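Local coordinates for protein enoyl-CoA hydratase/isomerase (PDB 3P5M) that probably catalyses the hydration or isomerisation of enoyl-coenzyme A thioesters, as a mycobacterial member of the crotonase family, at residues B[184-187]-B[188-192]; B[196-199]-B[200-203]. All blocks are in the same frame, centred on the assembly; numbering follows the deposited sequence.

Contact 1 (B[184-187]-B[188-192]); sequences ESVL and TDVLR
Thr188 grips the carbonyl oxygen of Glu184 twice, one helical turn back. Its amide makes the regular helix bond, with Thr188 N 2.9 Å from Glu184 O. Its hydroxyl donates to the same oxygen, with Thr188 OG1 also 2.9 Å from Glu184 O. The two donors come from opposite faces of the carbonyl plane, and the hydroxyl stands 36° out of it. The side-chain torsion makes this possible: OG1 lies beside the backbone N of Thr188 (chi1 -59°), so it folds back toward the preceding turn. In this way a threonine hydroxyl on an exposed helix face is satisfied by the helix itself.

Three more backbone bonds continue the alpha-helical pattern. Asp189 N, Val190 N and Leu191 N donate to Ser185 O, Val186 O and Leu187 O.

A water lies between Ser185 and Asp189 on the solvent side. The water donates to Asp189 OD1 at 2.7 Å. Ser185 was modelled in two conformers, and in one of them Ser185 OG is hydrogen-bonded to this water at 3.1 Å. A water bridge between the two side chains therefore holds for that conformer only.

Apolar contact within the turn is slight. The methyls Val186 CG1 and Val190 CG2 meet at 4.4 Å. Val190 CG2 also lies 3.6 Å from Val186 O.

The helix is amphipathic. Ser185, Thr188 and Asp189 carry its polar side, while Leu187 and Leu191, four residues apart, turn to the protein. Both leucines pack on Leu55 of strand 53-58 and Ile96 of strand 95-99. Leu191 also reaches Val16 and Arg18 of strand 16-21, so helix 183-195 lies against the six-stranded sheet.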
loop_
_atom_site.group_PDB
_atom_site.type_symbol
_atom_site.label_atom_id
_atom_site.label_comp_id
_atom_site.label_asym_id
_atom_site.label_seq_id
_atom_site.Cartn_x
_atom_site.Cartn_y
_atom_site.Cartn_z
ATOM N N GLU B 184 -1.769 21.025 -12.751
ATOM C CA GLU B 184 -1.234 22.311 -13.180
ATOM C C GLU B 184 -0.748 23.118 -11.980
ATOM O O GLU B 184 0.346 23.702 -12.012
ATOM C CB GLU B 184 -2.291 23.120 -13.990
ATOM C CG GLU B 184 -2.484 22.648 -15.432
ATOM C CD GLU B 184 -3.432 21.426 -15.545
ATOM O OE1 GLU B 184 -3.934 20.920 -14.497
ATOM O OE2 GLU B 184 -3.674 20.961 -16.694
ATOM N N SER B 185 -1.563 23.133 -10.925
ATOM C CA SER B 185 -1.269 23.927 -9.738
ATOM C C SER B 185 -0.053 23.374 -9.009
ATOM O O SER B 185 0.810 24.148 -8.555
ATOM C CB SER B 185 -2.475 23.954 -8.803
ATOM O OG SER B 185 -2.072 24.370 -7.512
ATOM N N VAL B 186 0.032 22.044 -8.929
ATOM C CA VAL B 186 1.186 21.388 -8.296
ATOM C C VAL B 186 2.468 21.627 -9.097
ATOM O O VAL B 186 3.457 22.044 -8.537
ATOM C CB VAL B 186 0.956 19.892 -8.003
ATOM C CG1 VAL B 186 2.234 19.225 -7.521
ATOM C CG2 VAL B 186 -0.089 19.759 -6.908
ATOM N N LEU B 187 2.391 21.449 -10.402
ATOM C CA LEU B 187 3.454 21.767 -11.309
ATOM C C LEU B 187 3.961 23.212 -11.095
ATOM O O LEU B 187 5.170 23.431 -10.928
ATOM C CB LEU B 187 3.008 21.521 -12.760
ATOM C CG LEU B 187 4.116 21.725 -13.812
ATOM C CD1 LEU B 187 5.298 20.822 -13.559
ATOM C CD2 LEU B 187 3.625 21.595 -15.254
ATOM N N THR B 188 3.013 24.161 -11.039
ATOM C CA THR B 188 3.334 25.574 -10.776
ATOM C C THR B 188 4.043 25.704 -9.429
ATOM O O THR B 188 5.076 26.382 -9.337
ATOM C CB THR B 188 2.071 26.492 -10.793
ATOM O OG1 THR B 188 1.436 26.387 -12.064
ATOM C CG2 THR B 188 2.440 27.945 -10.516
ATOM N N ASP B 189 3.500 25.052 -8.397
ATOM C CA ASP B 189 4.101 25.137 -7.066
ATOM C C ASP B 189 5.538 24.671 -7.096
ATOM O O ASP B 189 6.408 25.380 -6.619
ATOM C CB ASP B 189 3.336 24.324 -6.045
ATOM C CG ASP B 189 1.999 24.957 -5.655
ATOM O OD1 ASP B 189 1.663 26.068 -6.109
ATOM O OD2 ASP B 189 1.257 24.316 -4.874
ATOM N N VAL B 190 5.783 23.489 -7.674
ATOM C CA VAL B 190 7.138 22.913 -7.730
ATOM C C VAL B 190 8.088 23.798 -8.589
ATOM O O VAL B 190 9.217 24.070 -8.203
ATOM C CB VAL B 190 7.056 21.435 -8.236
ATOM C CG1 VAL B 190 8.440 20.867 -8.676
ATOM C CG2 VAL B 190 6.432 20.550 -7.155
ATOM N N LEU B 191 7.627 24.245 -9.753
ATOM C CA LEU B 191 8.453 25.092 -10.590
ATOM C C LEU B 191 8.799 26.407 -9.855
ATOM O O LEU B 191 9.981 26.802 -9.791
ATOM C CB LEU B 191 7.752 25.370 -11.909
ATOM C CG LEU B 191 8.584 25.932 -13.061
ATOM C CD1 LEU B 191 9.703 24.942 -13.521
ATOM C CD2 LEU B 191 7.632 26.338 -14.225
ATOM N N ARG B 192 7.800 27.067 -9.278
ATOM C CA ARG B 192 8.085 28.262 -8.490
ATOM C C ARG B 192 9.175 28.005 -7.439
ATOM O O ARG B 192 10.141 28.760 -7.347
ATOM C CB ARG B 192 6.815 28.851 -7.823
ATOM C CG ARG B 192 7.110 29.900 -6.684
ATOM C CD ARG B 192 5.899 30.103 -5.691
ATOM N NE ARG B 192 5.285 28.809 -5.332
ATOM C CZ ARG B 192 5.743 27.964 -4.402
ATOM N NH1 ARG B 192 6.821 28.272 -3.668
ATOM N NH2 ARG B 192 5.109 26.813 -4.195
HETATM O O HOH W 1 -0.383 26.918 -7.665
#

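Contact 2 (B[196-199]-B[200-203]); sequences GGPT and LAFG
An inverse gamma turn centred on Pro198 leads into helix 199-213, with Pro198 as the N-cap residue. Its carbonyl accepts an early helix bond: Phe202 N donates to Pro198 O at 3.0 Å. Gly203 N donates to Thr199 O one residue on.

Phe202 folds back over the turn. Its CG lies beside the backbone N (chi1 -69°), which carries the ring over the residues before the helix. Pro198 O sits over one face of the Phe202 ring, 3.7 Å above the plane and offset toward the rim. The proline ring crosses the phenyl obliquely, with Pro198 CD 3.8 Å from Phe202 CZ. Gly197 CA comes equally close to Phe202 CE2, and the bare glycine lets the ring lie there. Pro198 CB meets Ala201 CB at 3.9 Å.

Arg52 binds both Gly197 O and Thr199 OG1, and a second subunit packs on the turn, placing its Phe252 against Pro198. The chemistry implies a helix start held by both polar and apolar contacts: proline has no amide hydrogen to donate, its carbonyl accepts from Phe202 N, and the phenyl ring and the Ala201 methyl pack against the proline.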
loop_
_atom_site.group_PDB
_atom_site.type_symbol
_atom_site.label_atom_id
_atom_site.label_comp_id
_atom_site.label_asym_id
_atom_site.label_seq_id
_atom_site.Cartn_x
_atom_site.Cartn_y
_atom_site.Cartn_z
ATOM N N GLY B 196 13.198 29.262 -7.496
ATOM C CA GLY B 196 13.555 30.225 -6.455
ATOM C C GLY B 196 14.576 29.671 -5.460
ATOM O O GLY B 196 14.995 30.361 -4.497
ATOM N N GLY B 197 14.992 28.432 -5.706
ATOM C CA GLY B 197 15.980 27.741 -4.880
ATOM C C GLY B 197 17.457 28.058 -5.108
ATOM O O GLY B 197 17.833 28.838 -5.985
ATOM N N PRO B 198 18.314 27.480 -4.268
ATOM C CA PRO B 198 19.759 27.672 -4.345
ATOM C C PRO B 198 20.394 26.985 -5.564
ATOM O O PRO B 198 20.980 25.921 -5.446
ATOM C CB PRO B 198 20.236 27.061 -3.036
ATOM C CG PRO B 198 19.216 25.985 -2.765
ATOM C CD PRO B 198 17.935 26.665 -3.100
ATOM N N THR B 199 20.310 27.634 -6.712
ATOM C CA THR B 199 20.640 27.023 -7.994
ATOM C C THR B 199 22.034 26.397 -8.079
ATOM O O THR B 199 22.200 25.350 -8.703
ATOM C CB THR B 199 20.427 28.027 -9.127
ATOM O OG1 THR B 199 19.137 28.613 -8.961
ATOM C CG2 THR B 199 20.502 27.323 -10.493
ATOM N N LEU B 200 23.018 27.031 -7.441
ATOM C CA LEU B 200 24.384 26.525 -7.455
ATOM C C LEU B 200 24.477 25.241 -6.643
ATOM O O LEU B 200 25.170 24.299 -7.057
ATOM C CB LEU B 200 25.389 27.557 -6.941
ATOM C CG LEU B 200 25.451 28.856 -7.787
ATOM C CD1 LEU B 200 26.340 29.942 -7.143
ATOM C CD2 LEU B 200 25.924 28.606 -9.216
ATOM N N ALA B 201 23.785 25.227 -5.501
ATOM C CA ALA B 201 23.665 24.018 -4.687
ATOM C C ALA B 201 23.012 22.864 -5.429
ATOM O O ALA B 201 23.466 21.732 -5.290
ATOM C CB ALA B 201 22.948 24.290 -3.332
ATOM N N PHE B 202 21.939 23.169 -6.178
ATOM C CA PHE B 202 21.258 22.213 -7.042
ATOM C C PHE B 202 22.207 21.650 -8.095
ATOM O O PHE B 202 22.208 20.450 -8.343
ATOM C CB PHE B 202 20.014 22.834 -7.712
ATOM C CG PHE B 202 18.857 23.127 -6.757
ATOM C CD1 PHE B 202 18.749 22.476 -5.522
ATOM C CD2 PHE B 202 17.846 24.028 -7.122
ATOM C CE1 PHE B 202 17.680 22.743 -4.623
ATOM C CE2 PHE B 202 16.753 24.290 -6.246
ATOM C CZ PHE B 202 16.662 23.626 -4.994
ATOM N N GLY B 203 23.015 22.514 -8.717
ATOM C CA GLY B 203 23.980 22.059 -9.726
ATOM C C GLY B 203 25.059 21.135 -9.157
ATOM O O GLY B 203 25.419 20.141 -9.780
#

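From the N terminus, contact 1 comes first, wholly inside helix 183-195. It joins one helical turn to the next and encloses no loop. The chain then leaves that helix and bends at 196-198. Contact 2 spans this bend and the first turn of helix 199-213. The two contacts are in series, neither nested nor crossed, with centres about 17 Å apart. Their segments do not touch each other except through the chain itself. Contact 1 belongs to a helix laid on the six-stranded sheet. Contact 2 lies where the chain departs toward the C-terminal helices and meets a second subunit of the six-chain assembly.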